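Local coordinates for phosphohistidine phosphatase SixA (Escherichia coli, PDB 1UJC), which removes the phosphoryl group from phosphohistidine in the HPt domain of the ArcB sensor, within the multistep His-Asp phosphorelay, at residues A[86-91]-A[113-118]; A[55-60]-A[73-78]; A[13-16]-A[21-24]; A[134-139]-A[144-149]; A[28-33]-A[128-133]. All coordinates share one frame; numbering follows the deposited sequence.

Contact 1: A[86-91]-A[113-118]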
# COMPACT_ATOMS: atom_id res chain seq x y z
N GLY A 86 1.54 -13.82 5.82
CA GLY A 86 0.70 -14.94 5.42
C GLY A 86 -0.77 -14.59 5.50
O GLY A 86 -1.54 -14.91 4.59
N LEU A 87 -1.16 -13.94 6.59
CA LEU A 87 -2.55 -13.55 6.79
C LEU A 87 -2.94 -12.43 5.82
O LEU A 87 -4.08 -12.37 5.37
CB LEU A 87 -2.76 -13.09 8.24
CG LEU A 87 -2.60 -14.15 9.34
CD1 LEU A 87 -2.75 -13.50 10.71
CD2 LEU A 87 -3.64 -15.25 9.15
N VAL A 88 -2.00 -11.55 5.50
CA VAL A 88 -2.29 -10.48 4.56
C VAL A 88 -2.56 -11.14 3.21
O VAL A 88 -3.52 -10.81 2.51
CB VAL A 88 -1.10 -9.51 4.43
CG1 VAL A 88 -1.42 -8.44 3.40
CG2 VAL A 88 -0.80 -8.87 5.78
N SER A 89 -1.69 -12.08 2.85
CA SER A 89 -1.81 -12.82 1.60
C SER A 89 -3.17 -13.52 1.50
O SER A 89 -3.84 -13.46 0.46
CB SER A 89 -0.69 -13.86 1.53
OG SER A 89 -0.92 -14.80 0.51
N ALA A 90 -3.57 -14.18 2.58
CA ALA A 90 -4.84 -14.89 2.61
C ALA A 90 -6.03 -13.93 2.54
O ALA A 90 -7.06 -14.25 1.93
CB ALA A 90 -4.93 -15.73 3.88
N TYR A 91 -5.90 -12.77 3.17
CA TYR A 91 -6.97 -11.78 3.15
C TYR A 91 -7.16 -11.33 1.70
O TYR A 91 -8.29 -11.23 1.20
CB TYR A 91 -6.57 -10.58 4.04
CG TYR A 91 -7.70 -9.62 4.39
CD1 TYR A 91 -8.29 -9.64 5.65
CD2 TYR A 91 -8.13 -8.65 3.48
CE1 TYR A 91 -9.29 -8.73 6.00
CE2 TYR A 91 -9.12 -7.73 3.82
CZ TYR A 91 -9.69 -7.77 5.09
OH TYR A 91 -10.67 -6.86 5.44
N GLY A 113 7.81 -5.22 1.36
CA GLY A 113 8.73 -5.97 0.53
C GLY A 113 8.41 -7.46 0.54
O GLY A 113 8.32 -8.09 -0.53
N TYR A 114 8.25 -8.02 1.73
CA TYR A 114 7.94 -9.44 1.89
C TYR A 114 6.59 -9.79 1.28
O TYR A 114 6.41 -10.90 0.75
CB TYR A 114 7.92 -9.84 3.37
CG TYR A 114 9.19 -9.55 4.12
CD1 TYR A 114 10.43 -9.92 3.61
CD2 TYR A 114 9.16 -8.93 5.37
CE1 TYR A 114 11.61 -9.67 4.32
CE2 TYR A 114 10.32 -8.67 6.08
CZ TYR A 114 11.55 -9.05 5.55
OH TYR A 114 12.70 -8.82 6.28
N LEU A 115 5.64 -8.87 1.35
CA LEU A 115 4.31 -9.10 0.80
C LEU A 115 4.38 -9.38 -0.69
O LEU A 115 3.73 -10.32 -1.17
CB LEU A 115 3.41 -7.89 1.06
CG LEU A 115 1.95 -8.03 0.60
CD1 LEU A 115 1.32 -9.27 1.22
CD2 LEU A 115 1.18 -6.79 1.00
N VAL A 116 5.15 -8.58 -1.43
CA VAL A 116 5.29 -8.79 -2.86
C VAL A 116 5.87 -10.17 -3.16
O VAL A 116 5.38 -10.88 -4.03
CB VAL A 116 6.20 -7.72 -3.51
CG1 VAL A 116 6.45 -8.07 -4.98
CG2 VAL A 116 5.56 -6.35 -3.41
N ALA A 117 6.92 -10.54 -2.43
CA ALA A 117 7.56 -11.85 -2.62
C ALA A 117 6.58 -12.97 -2.29
O ALA A 117 6.44 -13.92 -3.06
CB ALA A 117 8.80 -11.96 -1.75
N GLU A 118 5.92 -12.84 -1.15
CA GLU A 118 4.94 -13.83 -0.70
C GLU A 118 3.85 -14.04 -1.76
O GLU A 118 3.43 -15.16 -2.01
CB GLU A 118 4.31 -13.37 0.61
CG GLU A 118 3.10 -14.16 1.09
CD GLU A 118 3.43 -15.58 1.50
OE1 GLU A 118 4.62 -15.85 1.80
OE2 GLU A 118 2.51 -16.42 1.55
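Two neighbouring helices of the alpha/beta fold, 85-98 and 111-119, pack through V88 against L115 and S89 against E118. Their short segments pass with axes 9.8 Å apart and a crossing angle of -56°, and these four residues carry the touch. The apolar half is a meeting of methyl groups: CG1 of V88 lies 3.6 Å from CD1 of L115. CD2 of the same leucine comes to 3.9 Å from CG1 of V88, which puts the valine methyl against both prongs of the fork. The two side chains meet at about a right angle. L115 gets there by turning its CG away from the backbone N (chi1 -177°), which swings the branched end toward the other helix although its CB does not point straight at it.

Toward solvent the contact changes character. CB of S89 packs on CG of E118 at 3.8 Å, methylene against methylene. The glutamate chain bends at chi2 (68°), so CG makes the closest touch and the carboxylate turns aside. OE2 of E118 stays 3.9 Å from OG of S89, too far for a hydrogen bond, and the pair meets by van der Waals contact. The burial follows the same gradient, with V88 and L115 inside and E118 at the surface.

V85, at the start of helix 85-98, adds to the interface by touching both L115 and E118. Beneath, L115 and its neighbour V116 rest on I5 of strand 2-7, while V88 also leans on E78 in the loop after strand 74-75.

Contact 2: A[55-60]-A[73-78]. With WO4 (tungstate(VI)ion), chain C.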
# COMPACT_ATOMS: atom_id res chain seq x y z
N ARG A 55 0.93 6.96 10.62
CA ARG A 55 1.57 7.33 9.36
C ARG A 55 0.92 6.65 8.15
O ARG A 55 0.89 7.22 7.06
CB ARG A 55 3.08 7.03 9.41
CG ARG A 55 3.49 5.64 9.84
CD ARG A 55 4.99 5.63 10.08
NE ARG A 55 5.56 4.33 10.43
CZ ARG A 55 5.51 3.76 11.63
NH1 ARG A 55 4.90 4.37 12.64
NH2 ARG A 55 6.09 2.59 11.83
N ALA A 56 0.38 5.45 8.35
CA ALA A 56 -0.28 4.74 7.26
C ALA A 56 -1.63 5.40 6.97
O ALA A 56 -1.95 5.74 5.83
CB ALA A 56 -0.46 3.27 7.62
N GLU A 57 -2.42 5.59 8.02
CA GLU A 57 -3.73 6.20 7.89
C GLU A 57 -3.65 7.61 7.29
O GLU A 57 -4.48 7.99 6.47
CB GLU A 57 -4.43 6.23 9.26
CG GLU A 57 -4.55 4.86 9.91
CD GLU A 57 -5.16 4.89 11.30
OE1 GLU A 57 -4.88 5.86 12.05
OE2 GLU A 57 -5.90 3.95 11.65
N GLN A 58 -2.64 8.38 7.69
CA GLN A 58 -2.50 9.74 7.18
C GLN A 58 -2.12 9.70 5.70
O GLN A 58 -2.55 10.54 4.92
CB GLN A 58 -1.44 10.50 7.96
CG GLN A 58 -1.63 12.00 7.89
CD GLN A 58 -0.52 12.77 8.57
OE1 GLN A 58 0.14 12.27 9.47
NE2 GLN A 58 -0.33 14.01 8.15
N THR A 59 -1.30 8.73 5.32
CA THR A 59 -0.91 8.59 3.93
C THR A 59 -2.19 8.34 3.14
O THR A 59 -2.39 8.88 2.05
CB THR A 59 0.05 7.40 3.73
OG1 THR A 59 1.30 7.69 4.37
CG2 THR A 59 0.28 7.14 2.25
N LEU A 60 -3.08 7.52 3.71
CA LEU A 60 -4.36 7.19 3.09
C LEU A 60 -5.20 8.46 2.92
O LEU A 60 -5.79 8.68 1.87
CB LEU A 60 -5.13 6.20 3.97
CG LEU A 60 -6.22 5.30 3.36
CD1 LEU A 60 -7.22 4.96 4.44
CD2 LEU A 60 -6.92 5.99 2.20
N ALA A 73 -12.66 2.09 4.66
CA ALA A 73 -11.34 1.52 4.55
C ALA A 73 -11.29 0.47 5.64
O ALA A 73 -11.97 0.59 6.66
CB ALA A 73 -10.28 2.58 4.79
N GLU A 74 -10.50 -0.58 5.43
CA GLU A 74 -10.39 -1.64 6.40
C GLU A 74 -9.03 -1.54 7.07
O GLU A 74 -7.99 -1.69 6.43
CB GLU A 74 -10.56 -2.99 5.69
CG GLU A 74 -11.93 -3.14 5.08
CD GLU A 74 -11.91 -3.79 3.71
OE1 GLU A 74 -11.60 -5.00 3.62
OE2 GLU A 74 -12.22 -3.08 2.73
N VAL A 75 -9.06 -1.26 8.37
CA VAL A 75 -7.84 -1.14 9.16
C VAL A 75 -7.46 -2.54 9.60
O VAL A 75 -8.18 -3.17 10.38
CB VAL A 75 -8.08 -0.25 10.40
CG1 VAL A 75 -6.79 -0.12 11.20
CG2 VAL A 75 -8.56 1.13 9.96
N LEU A 76 -6.34 -3.03 9.08
CA LEU A 76 -5.86 -4.38 9.37
C LEU A 76 -4.66 -4.40 10.31
O LEU A 76 -3.64 -3.77 10.03
CB LEU A 76 -5.48 -5.10 8.07
CG LEU A 76 -6.57 -5.65 7.14
CD1 LEU A 76 -7.52 -4.54 6.73
CD2 LEU A 76 -5.91 -6.28 5.91
N PRO A 77 -4.77 -5.13 11.43
CA PRO A 77 -3.66 -5.21 12.39
C PRO A 77 -2.43 -5.90 11.80
O PRO A 77 -1.31 -5.65 12.24
CB PRO A 77 -4.25 -6.01 13.55
CG PRO A 77 -5.72 -5.67 13.49
CD PRO A 77 -5.99 -5.74 11.99
N GLU A 78 -2.64 -6.76 10.81
CA GLU A 78 -1.53 -7.48 10.21
C GLU A 78 -0.75 -6.66 9.18
O GLU A 78 0.14 -7.19 8.53
CB GLU A 78 -2.02 -8.79 9.57
CG GLU A 78 -2.63 -9.75 10.56
CD GLU A 78 -1.66 -10.16 11.67
OE1 GLU A 78 -2.12 -10.80 12.64
OE2 GLU A 78 -0.45 -9.86 11.56
W WO4 C . 8.36 2.76 8.02
O1 WO4 C . 8.09 2.01 6.49
O2 WO4 C . 6.95 2.60 9.02
O3 WO4 C . 8.89 4.39 7.84
O4 WO4 C . 9.63 1.91 8.83
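The guanidinium of R55 meets O2 of the tungstate at its edge and in its own plane, while the carboxylate of E57 brings OE2 to 4.2 Å from CG1 of V75. In the arginine, both NE and NH2 point at the one oxygen: NE donates to O2 over 2.6 Å at 157°, and NH2 donates to O2 over 2.9 Å with a more bent approach. CG of R55 sits in the crowded position between backbone N and carbonyl carbon (chi1 52°), and the chain then runs out extended to NE, carrying the head to the anion. NH2 also makes a salt bridge to D18. A leucine here removes every N-H of the head and would probably deprive O2 of this paired grip and D18 of one of its two arginine partners. At the backbone, R55 O takes two donors, the amide of T59 and its hydroxyl (OG1 to R55 O, 2.8 Å). CD1 of L60 touches CB of A73, 3.9 Å apart. Helix 54-66 thus leans lightly on A73 and on V75 of strand 74-75 within a beta-alpha-beta unit, while its first turn supplies an arginine to the anion pocket, with R7, H8 and H108, as expected of the histidine phosphatase superfamily.

Contact 3: A[13-16]-A[21-24]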
# COMPACT_ATOMS: atom_id res chain seq x y z
N LEU A 13 10.52 11.70 12.69
CA LEU A 13 11.30 10.72 13.43
C LEU A 13 10.91 10.62 14.90
O LEU A 13 10.96 9.53 15.49
CB LEU A 13 12.79 11.06 13.34
CG LEU A 13 13.49 10.60 12.06
CD1 LEU A 13 14.91 11.12 12.02
CD2 LEU A 13 13.46 9.07 12.00
N ASP A 14 10.50 11.73 15.49
CA ASP A 14 10.13 11.72 16.90
C ASP A 14 8.65 11.95 17.15
O ASP A 14 8.00 12.77 16.51
CB ASP A 14 10.94 12.78 17.65
CG ASP A 14 11.11 12.43 19.12
OD1 ASP A 14 11.20 13.36 19.95
OD2 ASP A 14 11.17 11.22 19.45
N ALA A 15 8.13 11.20 18.12
CA ALA A 15 6.74 11.28 18.54
C ALA A 15 6.66 10.59 19.90
O ALA A 15 7.63 9.97 20.34
CB ALA A 15 5.83 10.57 17.54
N ALA A 16 5.52 10.70 20.58
CA ALA A 16 5.35 10.07 21.88
C ALA A 16 5.76 8.60 21.80
O ALA A 16 6.31 8.05 22.76
CB ALA A 16 3.90 10.20 22.33
N ARG A 21 3.64 8.33 15.17
CA ARG A 21 4.46 9.28 14.42
C ARG A 21 3.65 9.80 13.24
O ARG A 21 3.16 9.01 12.43
CB ARG A 21 5.73 8.61 13.89
CG ARG A 21 6.71 8.14 14.95
CD ARG A 21 7.66 7.10 14.36
NE ARG A 21 8.28 7.57 13.12
CZ ARG A 21 8.72 6.77 12.16
NH1 ARG A 21 8.61 5.45 12.30
NH2 ARG A 21 9.27 7.28 11.06
N PRO A 22 3.48 11.12 13.13
CA PRO A 22 2.71 11.69 12.02
C PRO A 22 3.53 11.79 10.73
O PRO A 22 4.74 11.58 10.73
CB PRO A 22 2.32 13.06 12.55
CG PRO A 22 3.54 13.45 13.32
CD PRO A 22 3.89 12.18 14.08
N LEU A 23 2.85 12.12 9.64
CA LEU A 23 3.51 12.26 8.35
C LEU A 23 4.16 13.64 8.30
O LEU A 23 3.71 14.56 8.97
CB LEU A 23 2.46 12.13 7.24
CG LEU A 23 2.71 11.18 6.05
CD1 LEU A 23 3.37 9.89 6.52
CD2 LEU A 23 1.37 10.90 5.37
N THR A 24 5.23 13.78 7.53
CA THR A 24 5.88 15.08 7.40
C THR A 24 5.21 15.79 6.22
O THR A 24 4.48 15.17 5.45
CB THR A 24 7.37 14.96 7.07
OG1 THR A 24 7.51 14.43 5.74
CG2 THR A 24 8.08 14.04 8.05
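A15 packs its methyl group on the base of R21, where the long loop between strand 2-7 and helix 25-40 comes back past itself. CB of A15 is 3.6 Å from CA of R21 and 3.7 Å from CG of R21, so the methyl lies against the inner part of the arginine chain. It also comes within 4.3 Å of CD in the P22 ring. L13 contributes mainly through its backbone: its carbonyl O is 4.1 Å from NE of R21, a distance of packing and not of bonding.

The next shell explains why the arginine lies here. Its CG is opposite the carbonyl carbon across the CA–CB bond (chi1 -66°), and a bend at chi3 (51°) turns the head out of the line of the chain. There NE donates to the carbonyl of A12, just before the first segment, and NH1 forms a salt bridge with OD1 of D18, inside the loop. The other carboxylate oxygen of D18 binds R55, so one acid joins two neighbouring guanidinium groups on the approach to the tungstate, which lies about 4 Å from the side chain of R21.

Further along, backbone hydrogen bonds tie P22 to A12 and T24 to D10, pairing the two limbs of the loop, and T24 is the N-cap of helix 25-40: its OG1 accepts the amide N of G27 and is also hydrogen-bonded to OD2 of D10.

Contact 4: A[134-139]-A[144-149]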
# COMPACT_ATOMS: atom_id res chain seq x y z
N ALA A 134 3.87 -0.62 -5.49
CA ALA A 134 4.15 -1.83 -6.25
C ALA A 134 2.83 -2.35 -6.80
O ALA A 134 1.82 -2.39 -6.08
CB ALA A 134 4.80 -2.87 -5.37
N SER A 135 2.83 -2.73 -8.07
CA SER A 135 1.64 -3.26 -8.72
C SER A 135 1.76 -4.76 -8.86
O SER A 135 2.74 -5.27 -9.40
CB SER A 135 1.46 -2.65 -10.11
OG SER A 135 0.57 -3.44 -10.87
N VAL A 136 0.74 -5.46 -8.38
CA VAL A 136 0.71 -6.91 -8.42
C VAL A 136 -0.64 -7.40 -8.91
O VAL A 136 -1.67 -6.97 -8.41
CB VAL A 136 0.94 -7.52 -7.02
CG1 VAL A 136 0.74 -9.02 -7.05
CG2 VAL A 136 2.34 -7.17 -6.52
N THR A 137 -0.63 -8.28 -9.90
CA THR A 137 -1.88 -8.84 -10.39
C THR A 137 -2.00 -10.19 -9.70
O THR A 137 -1.16 -11.07 -9.90
CB THR A 137 -1.86 -9.04 -11.91
OG1 THR A 137 -1.78 -7.77 -12.55
CG2 THR A 137 -3.12 -9.77 -12.36
N LEU A 138 -3.04 -10.34 -8.88
CA LEU A 138 -3.25 -11.58 -8.13
C LEU A 138 -4.44 -12.38 -8.65
O LEU A 138 -5.52 -11.82 -8.89
CB LEU A 138 -3.46 -11.25 -6.66
CG LEU A 138 -3.56 -12.39 -5.64
CD1 LEU A 138 -2.24 -13.15 -5.55
CD2 LEU A 138 -3.91 -11.79 -4.28
N ASP A 139 -4.24 -13.68 -8.82
CA ASP A 139 -5.33 -14.52 -9.28
C ASP A 139 -5.98 -15.25 -8.11
O ASP A 139 -5.50 -15.18 -6.97
CB ASP A 139 -4.85 -15.50 -10.37
CG ASP A 139 -4.04 -16.67 -9.83
OD1 ASP A 139 -3.38 -17.34 -10.65
OD2 ASP A 139 -4.07 -16.93 -8.60
N GLY A 144 0.44 -14.34 -7.75
CA GLY A 144 0.57 -12.97 -8.19
C GLY A 144 1.75 -12.70 -9.09
O GLY A 144 2.78 -13.38 -9.02
N THR A 145 1.59 -11.70 -9.95
CA THR A 145 2.62 -11.29 -10.89
C THR A 145 3.05 -9.87 -10.54
O THR A 145 2.20 -8.98 -10.39
CB THR A 145 2.07 -11.30 -12.32
OG1 THR A 145 1.79 -12.65 -12.71
CG2 THR A 145 3.06 -10.69 -13.28
N PHE A 146 4.36 -9.66 -10.39
CA PHE A 146 4.91 -8.35 -10.07
C PHE A 146 5.05 -7.54 -11.37
O PHE A 146 5.99 -7.74 -12.15
CB PHE A 146 6.28 -8.52 -9.39
CG PHE A 146 6.89 -7.25 -8.88
CD1 PHE A 146 6.10 -6.13 -8.61
CD2 PHE A 146 8.26 -7.18 -8.64
CE1 PHE A 146 6.66 -4.97 -8.10
CE2 PHE A 146 8.83 -6.02 -8.13
CZ PHE A 146 8.03 -4.91 -7.86
N ASN A 147 4.09 -6.65 -11.60
CA ASN A 147 4.05 -5.83 -12.80
C ASN A 147 5.11 -4.74 -12.85
O ASN A 147 5.97 -4.74 -13.72
CB ASN A 147 2.66 -5.21 -12.93
CG ASN A 147 1.56 -6.24 -12.86
OD1 ASN A 147 0.51 -6.01 -12.26
ND2 ASN A 147 1.80 -7.40 -13.47
N TRP A 148 5.04 -3.80 -11.92
CA TRP A 148 6.00 -2.71 -11.87
C TRP A 148 6.05 -2.05 -10.50
O TRP A 148 5.31 -2.41 -9.59
CB TRP A 148 5.67 -1.65 -12.93
CG TRP A 148 4.20 -1.31 -13.03
CD1 TRP A 148 3.31 -1.79 -13.94
CD2 TRP A 148 3.46 -0.43 -12.17
NE1 TRP A 148 2.06 -1.27 -13.70
CE2 TRP A 148 2.12 -0.43 -12.62
CE3 TRP A 148 3.80 0.36 -11.06
CZ2 TRP A 148 1.13 0.32 -12.00
CZ3 TRP A 148 2.81 1.11 -10.44
CH2 TRP A 148 1.49 1.09 -10.92
N GLN A 149 6.93 -1.07 -10.38
CA GLN A 149 7.10 -0.33 -9.13
C GLN A 149 7.37 1.11 -9.51
O GLN A 149 8.19 1.39 -10.38
CB GLN A 149 8.28 -0.91 -8.36
CG GLN A 149 8.36 -0.49 -6.92
CD GLN A 149 9.78 -0.61 -6.41
OE1 GLN A 149 10.49 -1.58 -6.72
NE2 GLN A 149 10.20 0.36 -5.63
O HOH W 1 -0.26 -8.54 -14.81
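S135 lays its CB over the six-membered ring of W148, a CH-pi contact 3.5 Å from the ring centroid and 13° off the normal. The indole reaches this place because CG of W148 stands between its backbone N and carbonyl carbon (chi1 43°); the ring of W37 meets it at about a right angle. An alanine in place of W148 removes the indole and would probably uncover CB of S135 and leave W37 without this aromatic neighbour. OG of S135, anti to its N (chi1 163°), comes to 2.9 Å from OD1 of N147, and OG1 of T137 approaches the same OD1 equally closely, while also bonding Q2. A water donates to OG1 of T137 and accepts a weak bond from ND2 of N147. On the face with A134 and V136, F146 puts CE1 3.9 Å from CB of A134 and turns its ring edge to the carbonyl of S135. T137 and T145 exchange regular backbone bonds. Opposite S135 the pairing is irregular: S135 O accepts from N147 N, but S135 N donates to W148 O at 2.9 Å. Two residues therefore face one, a beta bulge in the antiparallel hairpin of strands 133-138 and 144-150 at the sheet's edge.

Contact 5: A[28-33]-A[128-133]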
# COMPACT_ATOMS: atom_id res chain seq x y z
N CYS A 28 3.51 14.12 2.98
CA CYS A 28 2.17 14.42 2.50
C CYS A 28 2.27 14.79 1.02
O CYS A 28 1.54 14.25 0.19
CB CYS A 28 1.56 15.60 3.27
SG CYS A 28 1.03 15.23 4.96
N ASP A 29 3.19 15.69 0.70
CA ASP A 29 3.37 16.13 -0.68
C ASP A 29 3.61 14.97 -1.63
O ASP A 29 2.93 14.85 -2.65
CB ASP A 29 4.55 17.11 -0.78
CG ASP A 29 4.35 18.36 0.06
OD1 ASP A 29 3.23 18.91 0.09
OD2 ASP A 29 5.34 18.80 0.68
N GLU A 30 4.56 14.10 -1.29
CA GLU A 30 4.87 12.96 -2.14
C GLU A 30 3.73 11.96 -2.21
O GLU A 30 3.54 11.31 -3.24
CB GLU A 30 6.13 12.25 -1.66
CG GLU A 30 7.35 13.14 -1.63
CD GLU A 30 8.62 12.34 -1.46
OE1 GLU A 30 8.63 11.43 -0.61
OE2 GLU A 30 9.60 12.63 -2.18
N SER A 31 2.98 11.81 -1.13
CA SER A 31 1.87 10.88 -1.14
C SER A 31 0.80 11.37 -2.11
O SER A 31 0.16 10.56 -2.79
CB SER A 31 1.30 10.69 0.26
OG SER A 31 2.13 9.81 1.01
N ARG A 32 0.60 12.68 -2.16
CA ARG A 32 -0.38 13.27 -3.07
C ARG A 32 0.13 13.13 -4.50
O ARG A 32 -0.64 12.93 -5.44
CB ARG A 32 -0.62 14.75 -2.76
CG ARG A 32 -1.64 15.02 -1.64
CD ARG A 32 -2.19 16.45 -1.73
NE ARG A 32 -3.44 16.61 -0.99
CZ ARG A 32 -3.53 16.99 0.28
NH1 ARG A 32 -2.43 17.26 0.96
NH2 ARG A 32 -4.71 17.07 0.87
N LEU A 33 1.45 13.23 -4.65
CA LEU A 33 2.10 13.11 -5.95
C LEU A 33 1.82 11.74 -6.55
O LEU A 33 1.42 11.62 -7.71
CB LEU A 33 3.61 13.31 -5.78
CG LEU A 33 4.47 13.51 -7.03
CD1 LEU A 33 3.95 14.70 -7.84
CD2 LEU A 33 5.92 13.75 -6.61
N PHE A 128 11.47 -0.50 -1.23
CA PHE A 128 10.40 0.50 -1.22
C PHE A 128 10.81 1.85 -0.62
O PHE A 128 11.14 1.93 0.56
CB PHE A 128 9.22 -0.02 -0.38
CG PHE A 128 8.23 -0.85 -1.14
CD1 PHE A 128 7.16 -0.24 -1.80
CD2 PHE A 128 8.33 -2.24 -1.17
CE1 PHE A 128 6.20 -1.01 -2.46
CE2 PHE A 128 7.37 -3.01 -1.82
CZ PHE A 128 6.31 -2.40 -2.47
N THR A 129 10.77 2.91 -1.42
CA THR A 129 11.07 4.24 -0.88
C THR A 129 9.72 4.73 -0.36
O THR A 129 8.69 4.16 -0.74
CB THR A 129 11.58 5.20 -1.97
OG1 THR A 129 10.51 5.51 -2.87
CG2 THR A 129 12.73 4.55 -2.75
N THR A 130 9.69 5.74 0.49
CA THR A 130 8.40 6.21 1.01
C THR A 130 7.44 6.63 -0.11
O THR A 130 7.85 7.25 -1.09
CB THR A 130 8.58 7.39 2.01
OG1 THR A 130 9.38 8.41 1.42
CG2 THR A 130 9.24 6.90 3.30
N SER A 131 6.17 6.27 0.06
CA SER A 131 5.12 6.58 -0.92
C SER A 131 5.21 5.76 -2.21
O SER A 131 4.35 5.89 -3.08
CB SER A 131 5.11 8.07 -1.26
OG SER A 131 4.71 8.86 -0.16
N ALA A 132 6.24 4.93 -2.33
CA ALA A 132 6.42 4.11 -3.53
C ALA A 132 5.29 3.08 -3.63
O ALA A 132 4.77 2.63 -2.62
CB ALA A 132 7.77 3.40 -3.49
N ILE A 133 4.93 2.71 -4.85
CA ILE A 133 3.85 1.76 -5.05
C ILE A 133 4.22 0.58 -5.94
O ILE A 133 4.81 0.75 -7.01
CB ILE A 133 2.61 2.44 -5.68
CG1 ILE A 133 2.04 3.48 -4.71
CG2 ILE A 133 1.54 1.40 -6.01
CD1 ILE A 133 0.89 4.27 -5.29
O HOH W 2 10.10 8.81 -1.52
O HOH W 3 7.14 10.20 0.99
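S31 and S131 meet hydroxyl to hydroxyl where helix 25-40 packs on a type II beta turn, T129 to A132, that leads into strand 133-138. S131 occupies the third position of that turn with the positive phi expected there (72°), and its CB points at the helix. The turn is closed by the amide of A132, which donates to the carbonyl of T129.

E30, one residue earlier on the helix, carries the rest. Its CB passes 4.0 Å from OG of S131, the first atom it meets. Beyond that the chain runs extended through CG to CD (chi2 -167°), out over the turn toward T130. At the tip the two oxygens part company. OE1 halts 3.7 Å from OG1 of T130, too far for direct bonding, and the space between is bridged by two waters. One donates to OE1 of E30 and to the carbonyl O of T130, the water oxygen lying 2.8 Å from that O, and accepts from OG1 of T130. The second also donates to OE1 and to OG1 of T130, and binds OG of S131. OE2 has a different mate, the salt bridge to K156 near the C-terminus.

Backbone bonds between R7 and both S131 and A132 hold the turn against strand 2-7, and T130 packs on R7, a residue of the tungstate pocket. OG of S31 also reaches back to the carbonyl of G27 in its own helix. Across the contact, OG of S131 lies 3.0 Å from OG of S31, and on the turn OG1 of T130 accepts from the second water over 2.9 Å.

In the fold
The tungstate sets the order: R55 of contact 2 binds it directly, R21 of contact 3 and T130 of contact 5 come within about 4 and 5 Å, and contacts 1 and 4 lie farther off, with L115 and Q149 each about 12 Å away. Contacts 2 and 3 join through Q58 OE1 and L23 N, 2.7 Å apart. Contact 2 meets contact 1 where E74 OE1 and Y91 OH lie 2.8 Å apart, and contact 5 where T59 CG2 packs 3.5 Å from S31 OG. V116 links 113-118 to the hairpin of contact 4, and F128 touches both. Contacts 3 and 4, centres 31 Å apart, sit on opposite sides of the chain's centre.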